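Local atomic coordinates of mannosylglycerate hydrolase MGH1-like glycoside hydrolase domain-containing protein (Thermus thermophilus HB8, PDB entry 4WVA), a protein that hydrolyses mannosylglycerate, a solute made by thermophiles under osmotic stress, to mannose and glycerate, and probably also hydrolyses glucosylglycerate. Residues E223-R226 and F230-V233; A281-S286 and E324-K329; P305-T310 and V358-A363. All coordinates share one frame; numbering follows the deposited sequence.

Interaction 1 (223-226 with 230-233) lies away from the known sites; in interaction 2 (281-286 with 324-329) the side chain of Trp326 is about 10 Å from that of Trp350, a probable substrate-binding residue. Their centres are about 28 Å apart, yet strands 232-233 and 283-288 are neighbours in one antiparallel sheet, where Val233 O lies 3.2 Å from Ser286 CB. Interactions 2 and 3 have centres about 14 Å apart and interlock along the chain, their segments alternating; Tyr284 CD2 packs 3.7 Å from Pro305 CG. Interaction 3 (305-310 with 358-363) comes closest to the substrate site, the side chain of Met361 being about 4 Å from that of Trp34, another probable substrate-binding residue.

Interaction 1 (E223-R226 and F230-V233); sequences EIYR and FKVV
Tyr225, in helix 221-227, and Lys231, just ahead of strand 232-233, bring their CA atoms within 7.6 Å of each other. The two segments form a compact helix-loop-strand connection with three residues between them, leading into the antiparallel sheet in which strand 232-233 pairs with strand 283-288. Lys231 carries most of the contact. Its side chain runs back to the helix at about a right angle to that of Tyr225, and the bends at its last two torsions, chi3 and chi4, bring its amino end to the carbonyl of Tyr225. On the way CD passes over one face of the Tyr225 ring, near the rim, in a CH-pi contact 4.1 Å from the ring centroid. The phenol is also anchored at its far end, where OH is hydrogen-bonded to Gln256 of the second subunit, so the ring that meets the lysine belongs to the subunit interface too. The ammonium group is shared between carbonyls, since it also hydrogen-bonds to Ser228 O, between the two segments. At Tyr225 the approach is close to straight: Lys231 NZ donates to Tyr225 O over 3.1 Å, with a C=O...N angle of 160° and the nitrogen tilted 19° from the carbonyl plane.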
loop_
_atom_site.group_PDB
_atom_site.type_symbol
_atom_site.label_atom_id
_atom_site.label_comp_id
_atom_site.label_asym_id
_atom_site.label_seq_id
_atom_site.Cartn_x
_atom_site.Cartn_y
_atom_site.Cartn_z
ATOM N N GLU A 223 24.928 -18.134 16.253
ATOM C CA GLU A 223 24.756 -18.687 17.587
ATOM C C GLU A 223 24.011 -17.724 18.494
ATOM O O GLU A 223 23.253 -18.148 19.348
ATOM C CB GLU A 223 26.105 -19.098 18.189
ATOM C CG GLU A 223 26.702 -20.337 17.527
ATOM C CD GLU A 223 25.771 -21.539 17.568
ATOM O OE1 GLU A 223 24.936 -21.632 18.490
ATOM O OE2 GLU A 223 25.872 -22.401 16.671
ATOM N N ILE A 224 24.228 -16.433 18.302
ATOM C CA ILE A 224 23.439 -15.431 19.020
ATOM C C ILE A 224 21.935 -15.619 18.717
ATOM O O ILE A 224 21.126 -15.636 19.645
ATOM C CB ILE A 224 23.948 -14.002 18.742
ATOM C CG1 ILE A 224 25.214 -13.757 19.583
ATOM C CG2 ILE A 224 22.892 -12.948 19.087
ATOM C CD1 ILE A 224 26.010 -12.533 19.189
ATOM N N TYR A 225 21.571 -15.797 17.446
ATOM C CA TYR A 225 20.144 -15.960 17.086
ATOM C C TYR A 225 19.567 -17.232 17.700
ATOM O O TYR A 225 18.453 -17.244 18.244
ATOM C CB TYR A 225 19.917 -15.937 15.560
ATOM C CG TYR A 225 18.453 -15.750 15.223
ATOM C CD1 TYR A 225 17.553 -16.814 15.308
ATOM C CD2 TYR A 225 17.953 -14.497 14.883
ATOM C CE1 TYR A 225 16.208 -16.642 15.041
ATOM C CE2 TYR A 225 16.603 -14.320 14.608
ATOM C CZ TYR A 225 15.736 -15.386 14.694
ATOM O OH TYR A 225 14.390 -15.196 14.440
ATOM N N ARG A 226 20.329 -18.314 17.630
ATOM C CA ARG A 226 19.833 -19.580 18.140
ATOM C C ARG A 226 19.783 -19.610 19.657
ATOM O O ARG A 226 18.848 -20.165 20.226
ATOM C CB ARG A 226 20.650 -20.751 17.581
ATOM C CG ARG A 226 20.493 -20.952 16.071
ATOM C CD ARG A 226 19.067 -20.693 15.566
ATOM N NE ARG A 226 18.905 -20.962 14.132
ATOM C CZ ARG A 226 18.465 -22.104 13.599
ATOM N NH1 ARG A 226 18.125 -23.139 14.364
ATOM N NH2 ARG A 226 18.363 -22.215 12.279
ATOM N N PHE A 230 16.493 -13.878 24.637
ATOM C CA PHE A 230 15.725 -12.648 24.369
ATOM C C PHE A 230 15.734 -12.493 22.854
ATOM O O PHE A 230 16.796 -12.311 22.263
ATOM C CB PHE A 230 16.389 -11.425 25.028
ATOM C CG PHE A 230 15.601 -10.142 24.897
ATOM C CD1 PHE A 230 15.732 -9.333 23.778
ATOM C CD2 PHE A 230 14.746 -9.733 25.898
ATOM C CE1 PHE A 230 15.017 -8.146 23.672
ATOM C CE2 PHE A 230 14.022 -8.562 25.800
ATOM C CZ PHE A 230 14.160 -7.761 24.681
ATOM N N LYS A 231 14.566 -12.647 22.221
ATOM C CA LYS A 231 14.412 -12.487 20.773
ATOM C C LYS A 231 13.076 -11.801 20.527
ATOM O O LYS A 231 12.010 -12.393 20.750
ATOM C CB LYS A 231 14.459 -13.841 20.054
ATOM C CG LYS A 231 15.853 -14.399 19.887
ATOM C CD LYS A 231 15.877 -15.558 18.906
ATOM C CE LYS A 231 15.339 -16.842 19.510
ATOM N NZ LYS A 231 16.325 -17.453 20.448
ATOM N N VAL A 232 13.133 -10.535 20.112
ATOM C CA VAL A 232 11.946 -9.718 20.016
ATOM C C VAL A 232 11.904 -9.001 18.673
ATOM O O VAL A 232 12.940 -8.519 18.191
ATOM C CB VAL A 232 11.946 -8.681 21.153
ATOM C CG1 VAL A 232 10.899 -7.613 20.940
ATOM C CG2 VAL A 232 11.717 -9.390 22.473
ATOM N N VAL A 233 10.717 -8.965 18.064
ATOM C CA VAL A 233 10.468 -8.063 16.946
ATOM C C VAL A 233 9.942 -6.765 17.558
ATOM O O VAL A 233 8.788 -6.674 17.976
ATOM C CB VAL A 233 9.477 -8.637 15.908
ATOM C CG1 VAL A 233 9.167 -7.588 14.845
ATOM C CG2 VAL A 233 10.058 -9.903 15.277
#

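Interaction 2 (A281-S286 and E324-K329); sequences AGFYFS and ERWGEK
A small aromatic cluster joins strand 283-288 to helix 313-327 in this (alpha/alpha)6-barrel protein, with Phe283 supplied by the strand and Trp326 by the helix. At the start of the strand, Gly282 and Phe283 both face Asp278 in a G1 beta bulge. The two side chains advance from opposite directions and meet at their far ends: Phe283 CZ lies 4.1 Å from Trp326 CZ2 and 4.2 Å from Trp326 CH2. CG of Phe283 is roughly anti to the backbone N (chi1 -150°), which carries the phenyl ring out to the indole. Although the planes are only 30° apart, the rings are slid past each other and barely overlap, with 6.0 Å between the centroids of the phenyl and the six-membered indole ring. Phe303 binds the pair together, making edge-to-face contacts with both rings, and Leu319 of helix 313-327 also packs against Phe283. The indole has a polar tether as well, NE1 being hydrogen-bonded to Glu322 OE2 one turn back. The direct contact between strand and helix is thus wholly apolar and rests on dispersion between ring carbons, while the rotation of the indole is probably fixed by its bond to Glu322.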
loop_
_atom_site.group_PDB
_atom_site.type_symbol
_atom_site.label_atom_id
_atom_site.label_comp_id
_atom_site.label_asym_id
_atom_site.label_seq_id
_atom_site.Cartn_x
_atom_site.Cartn_y
_atom_site.Cartn_z
ATOM N N ALA A 281 -6.870 -4.502 20.118
ATOM C CA ALA A 281 -6.300 -3.422 20.929
ATOM C C ALA A 281 -6.287 -2.076 20.221
ATOM O O ALA A 281 -6.244 -1.026 20.866
ATOM C CB ALA A 281 -4.884 -3.802 21.373
ATOM N N GLY A 282 -6.336 -2.094 18.888
ATOM C CA GLY A 282 -6.216 -0.892 18.102
ATOM C C GLY A 282 -4.854 -0.234 18.278
ATOM O O GLY A 282 -4.748 0.968 18.499
ATOM N N PHE A 283 -3.807 -1.034 18.156
ATOM C CA PHE A 283 -2.453 -0.539 18.374
ATOM C C PHE A 283 -1.432 -1.503 17.787
ATOM O O PHE A 283 -1.757 -2.642 17.508
ATOM C CB PHE A 283 -2.217 -0.407 19.882
ATOM C CG PHE A 283 -1.252 0.670 20.237
ATOM C CD1 PHE A 283 -1.625 2.002 20.124
ATOM C CD2 PHE A 283 0.027 0.370 20.680
ATOM C CE1 PHE A 283 -0.740 3.021 20.437
ATOM C CE2 PHE A 283 0.909 1.390 21.005
ATOM C CZ PHE A 283 0.525 2.714 20.897
ATOM N N TYR A 284 -0.210 -1.016 17.564
ATOM C CA TYR A 284 0.882 -1.866 17.109
ATOM C C TYR A 284 1.655 -2.410 18.310
ATOM O O TYR A 284 2.048 -1.639 19.198
ATOM C CB TYR A 284 1.871 -1.098 16.244
ATOM C CG TYR A 284 1.377 -0.675 14.867
ATOM C CD1 TYR A 284 1.509 -1.510 13.779
ATOM C CD2 TYR A 284 0.829 0.587 14.658
ATOM C CE1 TYR A 284 1.115 -1.115 12.506
ATOM C CE2 TYR A 284 0.413 0.991 13.402
ATOM C CZ TYR A 284 0.553 0.138 12.326
ATOM O OH TYR A 284 0.139 0.557 11.075
ATOM N N PHE A 285 1.898 -3.714 18.307
ATOM C CA PHE A 285 2.657 -4.371 19.372
ATOM C C PHE A 285 3.970 -4.920 18.852
ATOM O O PHE A 285 4.049 -5.411 17.730
ATOM C CB PHE A 285 1.873 -5.556 19.949
ATOM C CG PHE A 285 0.656 -5.172 20.760
ATOM C CD1 PHE A 285 0.649 -4.051 21.567
ATOM C CD2 PHE A 285 -0.481 -5.983 20.738
ATOM C CE1 PHE A 285 -0.478 -3.721 22.321
ATOM C CE2 PHE A 285 -1.605 -5.655 21.486
ATOM C CZ PHE A 285 -1.600 -4.518 22.266
ATOM N N SER A 286 4.991 -4.891 19.710
ATOM C CA SER A 286 6.166 -5.709 19.493
ATOM C C SER A 286 5.794 -7.180 19.753
ATOM O O SER A 286 4.790 -7.469 20.428
ATOM C CB SER A 286 7.286 -5.263 20.432
ATOM O OG SER A 286 7.694 -3.924 20.164
ATOM N N GLU A 324 -4.781 10.993 21.607
ATOM C CA GLU A 324 -5.741 11.860 22.308
ATOM C C GLU A 324 -6.123 11.250 23.667
ATOM O O GLU A 324 -6.147 11.955 24.676
ATOM C CB GLU A 324 -6.972 12.087 21.437
ATOM C CG GLU A 324 -8.033 12.980 22.083
ATOM C CD GLU A 324 -9.230 13.251 21.182
ATOM O OE1 GLU A 324 -9.047 13.344 19.942
ATOM O OE2 GLU A 324 -10.363 13.369 21.722
ATOM N N ARG A 325 -6.379 9.944 23.709
ATOM C CA ARG A 325 -6.665 9.257 24.990
ATOM C C ARG A 325 -5.552 9.439 26.009
ATOM O O ARG A 325 -5.811 9.753 27.169
ATOM C CB ARG A 325 -6.908 7.760 24.810
ATOM C CG ARG A 325 -8.159 7.422 24.050
ATOM C CD ARG A 325 -8.565 5.970 24.233
ATOM N NE ARG A 325 -9.705 5.706 23.373
ATOM C CZ ARG A 325 -9.627 5.313 22.101
ATOM N NH1 ARG A 325 -8.450 5.071 21.519
ATOM N NH2 ARG A 325 -10.747 5.133 21.414
ATOM N N TRP A 326 -4.302 9.270 25.578
ATOM C CA TRP A 326 -3.175 9.431 26.497
ATOM C C TRP A 326 -3.141 10.853 27.026
ATOM O O TRP A 326 -2.816 11.073 28.195
ATOM C CB TRP A 326 -1.845 9.040 25.842
ATOM C CG TRP A 326 -1.761 7.603 25.502
ATOM C CD1 TRP A 326 -2.798 6.704 25.436
ATOM C CD2 TRP A 326 -0.580 6.873 25.124
ATOM N NE1 TRP A 326 -2.324 5.465 25.060
ATOM C CE2 TRP A 326 -0.970 5.546 24.867
ATOM C CE3 TRP A 326 0.774 7.217 25.005
ATOM C CZ2 TRP A 326 -0.051 4.546 24.484
ATOM C CZ3 TRP A 326 1.685 6.219 24.648
ATOM C CH2 TRP A 326 1.267 4.906 24.394
ATOM N N GLY A 327 -3.484 11.807 26.165
ATOM C CA GLY A 327 -3.594 13.213 26.532
ATOM C C GLY A 327 -4.727 13.559 27.489
ATOM O O GLY A 327 -4.719 14.636 28.073
ATOM N N GLU A 328 -5.687 12.662 27.671
ATOM C CA GLU A 328 -6.734 12.839 28.696
ATOM C C GLU A 328 -6.171 12.630 30.101
ATOM O O GLU A 328 -6.773 13.069 31.083
ATOM C CB GLU A 328 -7.887 11.849 28.488
ATOM C CG GLU A 328 -8.661 12.008 27.178
ATOM C CD GLU A 328 -9.804 11.014 27.045
ATOM O OE1 GLU A 328 -9.864 10.045 27.834
ATOM O OE2 GLU A 328 -10.662 11.181 26.153
ATOM N N LYS A 329 -5.045 11.922 30.198
ATOM C CA LYS A 329 -4.459 11.539 31.485
ATOM C C LYS A 329 -3.120 12.192 31.815
ATOM O O LYS A 329 -2.762 12.302 32.994
ATOM C CB LYS A 329 -4.312 10.021 31.548
ATOM C CG LYS A 329 -5.639 9.283 31.652
ATOM C CD LYS A 329 -6.487 9.848 32.781
ATOM C CE LYS A 329 -7.572 8.885 33.221
ATOM N NZ LYS A 329 -8.249 9.405 34.444
#

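Interaction 3 (P305-T310 and V358-A363); sequences PLFAGT and VNWMVA
Beside the probable substrate site, Phe307 of the short helix 305-308 lays its ring against Met361 of helix 356-368; the side chain of Met361 lies about 4 Å from that of Trp34, a residue that probably binds substrate. Met361 covers one face of the phenyl ring. Its CG stands over the centre, 4.0 Å from the centroid and 8° off the ring normal, a CH-pi contact. SD follows over the same ring at 4.4 Å from the centroid, giving a Met-aromatic contact in which the sulfur lies further from the normal than CG. With CG of Met361 anti to the carbonyl carbon (chi1 -71°), that atom is set over the ring, and the extended chi2 carries SD onward over the same face. The backbone takes part too, with Phe307 CD1 3.4 Å from Met361 O. Within the (alpha/alpha)6-barrel, the contact fastens this single-turn helix, which is followed by Gly309 with positive phi, to the longer helix 356-368; Met361 also packs on Ile240 of helix 235-254. Arg243 of that helix makes a cation-pi contact with Phe307 and hydrogen-bonds its carbonyl. Trp360 adds an offset edge-to-face pair: the phenyl edge points toward the indole face, the planes lie at 61°, and Phe307 CZ comes within 4.3 Å of Trp360 CZ3. Farther out, Trp360 packs edge-to-face with Trp418 and touches Leu414 and Phe417 of helix 409-418.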
loop_
_atom_site.group_PDB
_atom_site.type_symbol
_atom_site.label_atom_id
_atom_site.label_comp_id
_atom_site.label_asym_id
_atom_site.label_seq_id
_atom_site.Cartn_x
_atom_site.Cartn_y
_atom_site.Cartn_z
ATOM N N PRO A 305 5.086 3.347 13.446
ATOM C CA PRO A 305 4.774 3.054 12.029
ATOM C C PRO A 305 4.261 4.256 11.231
ATOM O O PRO A 305 4.361 4.271 10.012
ATOM C CB PRO A 305 3.781 1.894 12.122
ATOM C CG PRO A 305 4.218 1.186 13.356
ATOM C CD PRO A 305 4.534 2.306 14.324
ATOM N N LEU A 306 3.733 5.271 11.900
ATOM C CA LEU A 306 3.392 6.507 11.194
ATOM C C LEU A 306 4.615 7.129 10.501
ATOM O O LEU A 306 4.522 7.637 9.380
ATOM C CB LEU A 306 2.778 7.510 12.160
ATOM C CG LEU A 306 1.473 7.099 12.831
ATOM C CD1 LEU A 306 1.210 7.985 14.044
ATOM C CD2 LEU A 306 0.307 7.127 11.854
ATOM N N PHE A 307 5.753 7.099 11.193
ATOM C CA PHE A 307 7.012 7.624 10.675
ATOM C C PHE A 307 7.519 6.761 9.516
ATOM O O PHE A 307 8.205 7.253 8.620
ATOM C CB PHE A 307 8.018 7.649 11.836
ATOM C CG PHE A 307 9.342 8.312 11.532
ATOM C CD1 PHE A 307 9.419 9.680 11.325
ATOM C CD2 PHE A 307 10.516 7.571 11.494
ATOM C CE1 PHE A 307 10.628 10.302 11.096
ATOM C CE2 PHE A 307 11.732 8.192 11.275
ATOM C CZ PHE A 307 11.786 9.549 11.059
ATOM N N ALA A 308 7.213 5.470 9.563
ATOM C CA ALA A 308 7.530 4.565 8.455
ATOM C C ALA A 308 6.658 4.819 7.209
ATOM O O ALA A 308 7.092 4.605 6.082
ATOM C CB ALA A 308 7.403 3.113 8.903
ATOM N N GLY A 309 5.421 5.242 7.421
ATOM C CA GLY A 309 4.496 5.514 6.322
ATOM C C GLY A 309 3.774 4.290 5.776
ATOM O O GLY A 309 3.312 4.300 4.629
ATOM N N THR A 310 3.657 3.254 6.602
ATOM C CA THR A 310 2.991 1.988 6.212
ATOM C C THR A 310 1.472 1.901 6.454
ATOM O O THR A 310 0.769 1.247 5.673
ATOM C CB THR A 310 3.681 0.759 6.884
ATOM O OG1 THR A 310 3.497 0.773 8.309
ATOM C CG2 THR A 310 5.142 0.710 6.562
ATOM N N VAL A 358 11.167 10.889 20.264
ATOM C CA VAL A 358 9.934 10.172 19.933
ATOM C C VAL A 358 8.798 11.171 19.652
ATOM O O VAL A 358 8.028 10.981 18.699
ATOM C CB VAL A 358 9.563 9.134 21.015
ATOM C CG1 VAL A 358 8.235 8.469 20.687
ATOM C CG2 VAL A 358 10.676 8.095 21.115
ATOM N N ASN A 359 8.689 12.247 20.435
ATOM C CA ASN A 359 7.715 13.292 20.089
ATOM C C ASN A 359 7.928 13.762 18.652
ATOM O O ASN A 359 6.970 13.971 17.893
ATOM C CB ASN A 359 7.825 14.528 21.000
ATOM C CG ASN A 359 6.927 14.468 22.226
ATOM O OD1 ASN A 359 6.302 15.500 22.639
ATOM N ND2 ASN A 359 6.842 13.334 22.815
ATOM N N TRP A 360 9.198 13.981 18.295
ATOM C CA TRP A 360 9.548 14.447 16.954
ATOM C C TRP A 360 9.171 13.428 15.858
ATOM O O TRP A 360 8.487 13.793 14.881
ATOM C CB TRP A 360 11.021 14.852 16.893
ATOM C CG TRP A 360 11.408 15.282 15.511
ATOM C CD1 TRP A 360 11.092 16.467 14.894
ATOM C CD2 TRP A 360 12.136 14.512 14.562
ATOM N NE1 TRP A 360 11.591 16.470 13.615
ATOM C CE2 TRP A 360 12.230 15.284 13.384
ATOM C CE3 TRP A 360 12.731 13.242 14.590
ATOM C CZ2 TRP A 360 12.887 14.827 12.247
ATOM C CZ3 TRP A 360 13.389 12.791 13.457
ATOM C CH2 TRP A 360 13.458 13.584 12.300
ATOM N N MET A 361 9.566 12.161 16.018
ATOM C CA MET A 361 9.255 11.170 14.978
ATOM C C MET A 361 7.749 10.973 14.839
ATOM O O MET A 361 7.231 10.833 13.730
ATOM C CB MET A 361 9.908 9.824 15.246
ATOM C CG MET A 361 11.407 9.833 15.066
ATOM S SD MET A 361 12.193 8.229 15.339
ATOM C CE MET A 361 12.150 8.109 17.115
ATOM N N VAL A 362 7.045 10.943 15.961
ATOM C CA VAL A 362 5.595 10.730 15.938
ATOM C C VAL A 362 4.852 11.954 15.379
ATOM O O VAL A 362 3.894 11.792 14.643
ATOM C CB VAL A 362 5.076 10.294 17.323
ATOM C CG1 VAL A 362 3.564 10.160 17.330
ATOM C CG2 VAL A 362 5.723 8.984 17.703
ATOM N N ALA A 363 5.302 13.165 15.713
ATOM C CA ALA A 363 4.747 14.378 15.090
ATOM C C ALA A 363 4.953 14.377 13.580
ATOM O O ALA A 363 4.035 14.699 12.829
ATOM C CB ALA A 363 5.376 15.625 15.689
#